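Local coordinates for CELL WALL surface anchor family protein (Streptococcus pneumoniae, PDB 3ZGH) that probably serves as a surface adhesin of the pneumococcus, its keratin 10-binding region domain attaching the bacterium to that host protein, at residues K30-E35 with V193-T198; N111-K116 with L122-S127. One frame throughout, in Å; residues are numbered along the deposited sequence.

Interaction 1. Residues K30-E35 with V193-T198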
loop_
_atom_site.group_PDB
_atom_site.type_symbol
_atom_site.label_atom_id
_atom_site.label_comp_id
_atom_site.label_asym_id
_atom_site.label_seq_id
_atom_site.Cartn_x
_atom_site.Cartn_y
_atom_site.Cartn_z
ATOM N N LYS A 30 5.820 -10.123 8.024
ATOM C CA LYS A 30 6.810 -9.061 8.050
ATOM C C LYS A 30 6.116 -7.738 7.843
ATOM O O LYS A 30 5.172 -7.641 7.038
ATOM C CB LYS A 30 7.874 -9.277 6.971
ATOM C CG LYS A 30 8.842 -10.435 7.300
ATOM C CD LYS A 30 9.815 -10.680 6.144
ATOM C CE LYS A 30 11.040 -11.432 6.623
ATOM N NZ LYS A 30 12.001 -11.720 5.511
ATOM N N VAL A 31 6.562 -6.722 8.564
ATOM C CA VAL A 31 6.047 -5.372 8.355
ATOM C C VAL A 31 7.183 -4.490 7.834
ATOM O O VAL A 31 8.274 -4.410 8.458
ATOM C CB VAL A 31 5.504 -4.807 9.671
ATOM C CG1 VAL A 31 5.048 -3.324 9.520
ATOM C CG2 VAL A 31 4.363 -5.702 10.235
ATOM N N TYR A 32 6.938 -3.828 6.710
ATOM C CA TYR A 32 7.888 -2.902 6.090
ATOM C C TYR A 32 7.280 -1.521 6.185
ATOM O O TYR A 32 6.043 -1.397 6.093
ATOM C CB TYR A 32 8.054 -3.214 4.617
ATOM C CG TYR A 32 8.571 -4.606 4.332
ATOM C CD1 TYR A 32 9.933 -4.839 4.191
ATOM C CD2 TYR A 32 7.704 -5.679 4.208
ATOM C CE1 TYR A 32 10.423 -6.107 3.940
ATOM C CE2 TYR A 32 8.189 -6.951 3.953
ATOM C CZ TYR A 32 9.537 -7.146 3.819
ATOM O OH TYR A 32 10.000 -8.403 3.586
ATOM N N THR A 33 8.113 -0.486 6.353
ATOM C CA THR A 33 7.605 0.887 6.299
ATOM C C THR A 33 8.599 1.701 5.472
ATOM O O THR A 33 9.772 1.295 5.295
ATOM C CB THR A 33 7.488 1.558 7.682
ATOM O OG1 THR A 33 8.795 1.703 8.273
ATOM C CG2 THR A 33 6.597 0.753 8.651
ATOM N N GLY A 34 8.140 2.833 4.959
ATOM C CA GLY A 34 9.035 3.715 4.244
ATOM C C GLY A 34 8.400 5.095 4.208
ATOM O O GLY A 34 7.308 5.344 4.772
ATOM N N GLU A 35 9.059 6.004 3.523
ATOM C CA GLU A 35 8.644 7.371 3.653
ATOM C C GLU A 35 9.007 8.109 2.384
ATOM O O GLU A 35 10.026 7.797 1.742
ATOM C CB GLU A 35 9.397 7.919 4.854
ATOM C CG GLU A 35 9.405 9.364 5.005
ATOM C CD GLU A 35 10.207 9.791 6.224
ATOM O OE1 GLU A 35 10.775 8.927 6.941
ATOM O OE2 GLU A 35 10.218 10.997 6.482
ATOM N N VAL A 193 9.943 -2.663 -1.725
ATOM C CA VAL A 193 10.040 -3.879 -0.900
ATOM C C VAL A 193 10.392 -5.038 -1.823
ATOM O O VAL A 193 9.669 -5.307 -2.800
ATOM C CB VAL A 193 8.726 -4.184 -0.167
ATOM C CG1 VAL A 193 8.819 -5.517 0.623
ATOM C CG2 VAL A 193 8.338 -2.977 0.758
ATOM N N VAL A 194 11.515 -5.696 -1.531
ATOM C CA VAL A 194 11.982 -6.828 -2.304
ATOM C C VAL A 194 12.108 -8.016 -1.368
ATOM O O VAL A 194 12.875 -7.974 -0.405
ATOM C CB VAL A 194 13.340 -6.532 -2.926
ATOM C CG1 VAL A 194 13.889 -7.763 -3.669
ATOM C CG2 VAL A 194 13.227 -5.357 -3.887
ATOM N N GLU A 195 11.342 -9.067 -1.641
ATOM C CA GLU A 195 11.413 -10.295 -0.866
ATOM C C GLU A 195 11.961 -11.408 -1.764
ATOM O O GLU A 195 11.469 -11.624 -2.871
ATOM C CB GLU A 195 10.016 -10.640 -0.356
ATOM C CG GLU A 195 9.940 -11.678 0.729
ATOM C CD GLU A 195 9.893 -11.066 2.113
ATOM O OE1 GLU A 195 10.966 -11.027 2.762
ATOM O OE2 GLU A 195 8.797 -10.624 2.553
ATOM N N SER A 196 13.083 -11.995 -1.397
ATOM C CA SER A 196 13.563 -13.250 -2.037
ATOM C C SER A 196 12.824 -14.566 -1.650
ATOM O O SER A 196 12.018 -14.584 -0.672
ATOM C CB SER A 196 15.029 -13.383 -1.739
ATOM O OG SER A 196 15.653 -12.655 -2.753
ATOM N N SER A 197 13.102 -15.684 -2.350
ATOM C CA SER A 197 14.278 -15.873 -3.203
ATOM C C SER A 197 13.969 -16.292 -4.678
ATOM O O SER A 197 13.099 -17.163 -4.889
ATOM C CB SER A 197 15.173 -16.924 -2.504
ATOM O OG SER A 197 16.365 -17.201 -3.228
ATOM N N THR A 198 14.642 -15.652 -5.660
ATOM C CA THR A 198 14.822 -16.216 -7.017
ATOM C C THR A 198 14.935 -17.754 -6.870
ATOM O O THR A 198 15.487 -18.479 -7.733
ATOM C CB THR A 198 16.118 -15.617 -7.777
#
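Val193 packs on Tyr32 where two beta-sheets of this MSCRAMM-type domain face each other: strand 28-38 is the outermost strand of the large antiparallel sheet, strand 193-195 an edge strand of a small three-stranded one. The two short segments run roughly antiparallel and approach to 9.5 Å between axes, too far for backbone pairing, and side chains alone bridge them. Val193 sets CG1 squarely over one face of the Tyr32 ring, a CH-pi contact 3.5 Å from the centroid and only 4° off the ring normal. Its second methyl, CG2, rests near Tyr32 CB and CG, so the branched side chain spans the ring and its root. Val193 also touches Tyr47 of strand 43-53, next to Tyr32's strand in the large sheet, and Phe170 of the adjoining strand in its own sheet.

Two residues on, Glu195 has CG opposite the backbone N (chi1 -166°), and a bend at chi2 swings the carboxylate to the phenol end of Tyr32, its plane turned steeply against that of the ring. Tyr32 OH donates to Glu195 OE2 at 2.7 Å, arriving from above the carboxylate plane. The other oxygen takes a salt bridge from Lys30, whose extended chain runs past the carboxylate. Two donors thus hold the acid, which probably favours its charged form; Lys30 NZ lies 3.0 Å from Glu195 OE1, on the syn side and 30° out of plane.

Interaction 2. Residues N111-K116 with L122-S127. With EDO (1,2-ethanediol), chain G.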
loop_
_atom_site.group_PDB
_atom_site.type_symbol
_atom_site.label_atom_id
_atom_site.label_comp_id
_atom_site.label_asym_id
_atom_site.label_seq_id
_atom_site.Cartn_x
_atom_site.Cartn_y
_atom_site.Cartn_z
ATOM N N ASN A 111 -10.369 -1.808 -0.609
ATOM C CA ASN A 111 -9.886 -0.455 -0.259
ATOM C C ASN A 111 -10.721 0.095 0.881
ATOM O O ASN A 111 -11.956 -0.065 0.882
ATOM C CB ASN A 111 -10.047 0.488 -1.452
ATOM C CG ASN A 111 -9.201 0.093 -2.620
ATOM O OD1 ASN A 111 -7.985 0.118 -2.535
ATOM N ND2 ASN A 111 -9.832 -0.245 -3.731
ATOM N N TYR A 112 -10.082 0.752 1.828
ATOM C CA TYR A 112 -10.791 1.275 2.980
ATOM C C TYR A 112 -9.978 2.337 3.682
ATOM O O TYR A 112 -8.782 2.452 3.446
ATOM C CB TYR A 112 -11.221 0.160 3.954
ATOM C CG TYR A 112 -10.201 -0.869 4.338
ATOM C CD1 TYR A 112 -9.621 -0.850 5.606
ATOM C CD2 TYR A 112 -9.848 -1.899 3.465
ATOM C CE1 TYR A 112 -8.654 -1.831 5.994
ATOM C CE2 TYR A 112 -8.890 -2.880 3.845
ATOM C CZ TYR A 112 -8.302 -2.828 5.115
ATOM O OH TYR A 112 -7.375 -3.774 5.523
ATOM N N ILE A 113 -10.651 3.156 4.494
ATOM C CA ILE A 113 -9.983 4.125 5.328
ATOM C C ILE A 113 -9.795 3.470 6.690
ATOM O O ILE A 113 -10.734 2.838 7.219
ATOM C CB ILE A 113 -10.822 5.404 5.473
ATOM C CG1 ILE A 113 -11.024 6.064 4.100
ATOM C CG2 ILE A 113 -10.165 6.385 6.459
ATOM C CD1 ILE A 113 -9.735 6.606 3.500
ATOM N N THR A 114 -8.595 3.608 7.256
ATOM C CA THR A 114 -8.316 3.102 8.588
ATOM C C THR A 114 -7.982 4.232 9.524
ATOM O O THR A 114 -7.445 5.267 9.104
ATOM C CB THR A 114 -7.122 2.120 8.614
ATOM O OG1 THR A 114 -6.036 2.685 7.871
ATOM C CG2 THR A 114 -7.518 0.768 8.001
ATOM N N ASP A 115 -8.276 4.035 10.798
ATOM C CA ASP A 115 -7.932 5.038 11.787
ATOM C C ASP A 115 -6.479 4.863 12.219
ATOM O O ASP A 115 -5.758 4.015 11.698
ATOM C CB ASP A 115 -8.915 5.036 12.978
ATOM C CG ASP A 115 -8.797 3.795 13.872
ATOM O OD1 ASP A 115 -7.750 3.099 13.880
ATOM O OD2 ASP A 115 -9.775 3.535 14.611
ATOM N N LYS A 116 -6.052 5.687 13.155
ATOM C CA LYS A 116 -4.665 5.706 13.614
ATOM C C LYS A 116 -4.175 4.333 14.135
ATOM O O LYS A 116 -2.996 4.016 14.058
ATOM C CB LYS A 116 -4.541 6.773 14.708
ATOM C CG LYS A 116 -3.145 7.264 14.954
ATOM C CD LYS A 116 -3.177 8.571 15.740
ATOM C CE LYS A 116 -2.359 8.482 17.009
ATOM N NZ LYS A 116 -2.121 9.837 17.599
ATOM N N LEU A 122 -14.293 3.101 7.170
ATOM C CA LEU A 122 -15.327 2.889 6.166
ATOM C C LEU A 122 -14.689 2.156 5.019
ATOM O O LEU A 122 -13.457 2.132 4.902
ATOM C CB LEU A 122 -15.945 4.217 5.691
ATOM C CG LEU A 122 -15.051 5.237 4.971
ATOM C CD1 LEU A 122 -14.772 4.859 3.532
ATOM C CD2 LEU A 122 -15.690 6.605 5.002
ATOM N N SER A 123 -15.494 1.551 4.160
ATOM C CA SER A 123 -14.922 0.814 3.053
ATOM C C SER A 123 -15.304 1.415 1.731
ATOM O O SER A 123 -16.388 1.944 1.588
ATOM C CB SER A 123 -15.362 -0.660 3.110
ATOM O OG SER A 123 -16.755 -0.728 3.245
ATOM N N TYR A 124 -14.397 1.306 0.766
ATOM C CA TYR A 124 -14.600 1.814 -0.589
ATOM C C TYR A 124 -14.695 0.645 -1.581
ATOM O O TYR A 124 -14.603 -0.504 -1.181
ATOM C CB TYR A 124 -13.423 2.715 -0.963
ATOM C CG TYR A 124 -13.435 4.107 -0.337
ATOM C CD1 TYR A 124 -14.607 4.869 -0.319
ATOM C CD2 TYR A 124 -12.266 4.680 0.202
ATOM C CE1 TYR A 124 -14.624 6.138 0.219
ATOM C CE2 TYR A 124 -12.279 5.967 0.752
ATOM C CZ TYR A 124 -13.472 6.694 0.747
ATOM O OH TYR A 124 -13.554 7.982 1.280
ATOM N N ASN A 125 -14.876 0.937 -2.867
ATOM C CA ASN A 125 -14.990 -0.102 -3.892
ATOM C C ASN A 125 -13.773 -1.009 -3.921
ATOM O O ASN A 125 -12.636 -0.534 -3.755
ATOM C CB ASN A 125 -15.118 0.514 -5.283
ATOM C CG ASN A 125 -16.432 1.314 -5.476
ATOM O OD1 ASN A 125 -17.440 1.059 -4.808
ATOM N ND2 ASN A 125 -16.408 2.266 -6.406
ATOM N N THR A 126 -14.005 -2.301 -4.169
ATOM C CA THR A 126 -12.925 -3.265 -4.403
ATOM C C THR A 126 -12.354 -3.111 -5.804
ATOM O O THR A 126 -13.098 -3.083 -6.770
ATOM C CB THR A 126 -13.442 -4.710 -4.236
ATOM O OG1 THR A 126 -13.777 -4.921 -2.862
ATOM C CG2 THR A 126 -12.372 -5.756 -4.657
ATOM N N SER A 127 -11.038 -3.027 -5.923
ATOM C CA SER A 127 -10.407 -2.859 -7.226
ATOM C C SER A 127 -10.005 -4.192 -7.820
ATOM O O SER A 127 -9.809 -5.173 -7.093
ATOM C CB SER A 127 -9.149 -2.008 -7.084
ATOM O OG SER A 127 -9.446 -0.772 -6.452
HETATM C C1 EDO G . -13.587 4.489 -4.913
HETATM O O1 EDO G . -13.456 5.421 -6.000
HETATM C C2 EDO G . -14.700 4.934 -3.965
HETATM O O2 EDO G . -15.523 3.810 -3.594
HETATM O O HOH W 1 -13.185 -2.675 -0.747
#
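Asn111 to Ile113 run antiparallel to Leu122 to Tyr124 as the two arms of a beta hairpin, with Tyr112 and Ser123 as a non-hydrogen-bonded pair, Ile113 N bonded to Leu122 O at 3.0 Å and Tyr124 N hydrogen-bonded to Asn111 O. Both arms belong to the large antiparallel sheet, in which strand 109-114 is flanked on its other edge by strand 154-162.

Asn111 carries the polar part. With CG beside the backbone N (chi1 -64°), its amide reaches across to the neighbouring arm, and ND2 gives one hydrogen to Asn125 O at 2.8 Å, nearly straight at 171°, and the other to Ser127 OG at 2.8 Å, more bent at 143°. Both acceptors lie close to the amide plane, while OD1 bonds to Ser157 OG on strand 154-162; these three bonds fix the rotation of the buried amide and tie three strands together. Ser127 OG is itself held by Asn140 O. A water accepts from Asn111 N and donates to Tyr124 O, bridging the two backbones.

On the same face of the sheet as Asn111, Ile113 and Leu122 stand side by side, and CG1 of Ile113 comes within 4.0 Å of Leu122 CD1. That leucine methyl also sits over the rim of one face of the Tyr124 ring. Ile113 CG1 lies 3.6 Å from Tyr124 CE2, the two side chains crossing at a slant; Phe148 of helix 146-149 touches both Leu122 and Tyr124. Tyr112 lies on the other face, its CB close to Leu122 O. A 1,2-ethanediol, probably from the crystallisation liquor, takes a hydrogen bond from Asn125 N to its O2 at 3.0 Å.

How the interactions relate
Interaction 1 and interaction 2 lie on opposite sides of the chain's centre, 23 Å apart between their centres and about 11 Å between nearest atoms, so neither touches the other. They share the large antiparallel sheet: strand 28-38 forms one outer edge, while the hairpin 109-114/120-131 lies towards the far edge, followed there by strand 136-138. Along the chain, both arms of interaction 2 fall between the two halves of interaction 1. The hairpin is thus a local connection within one sheet, whereas 30-35 with 193-198 joins a strand from early in the modelled chain to the strand near its C-terminal end, and so the large sheet to the small three-stranded one.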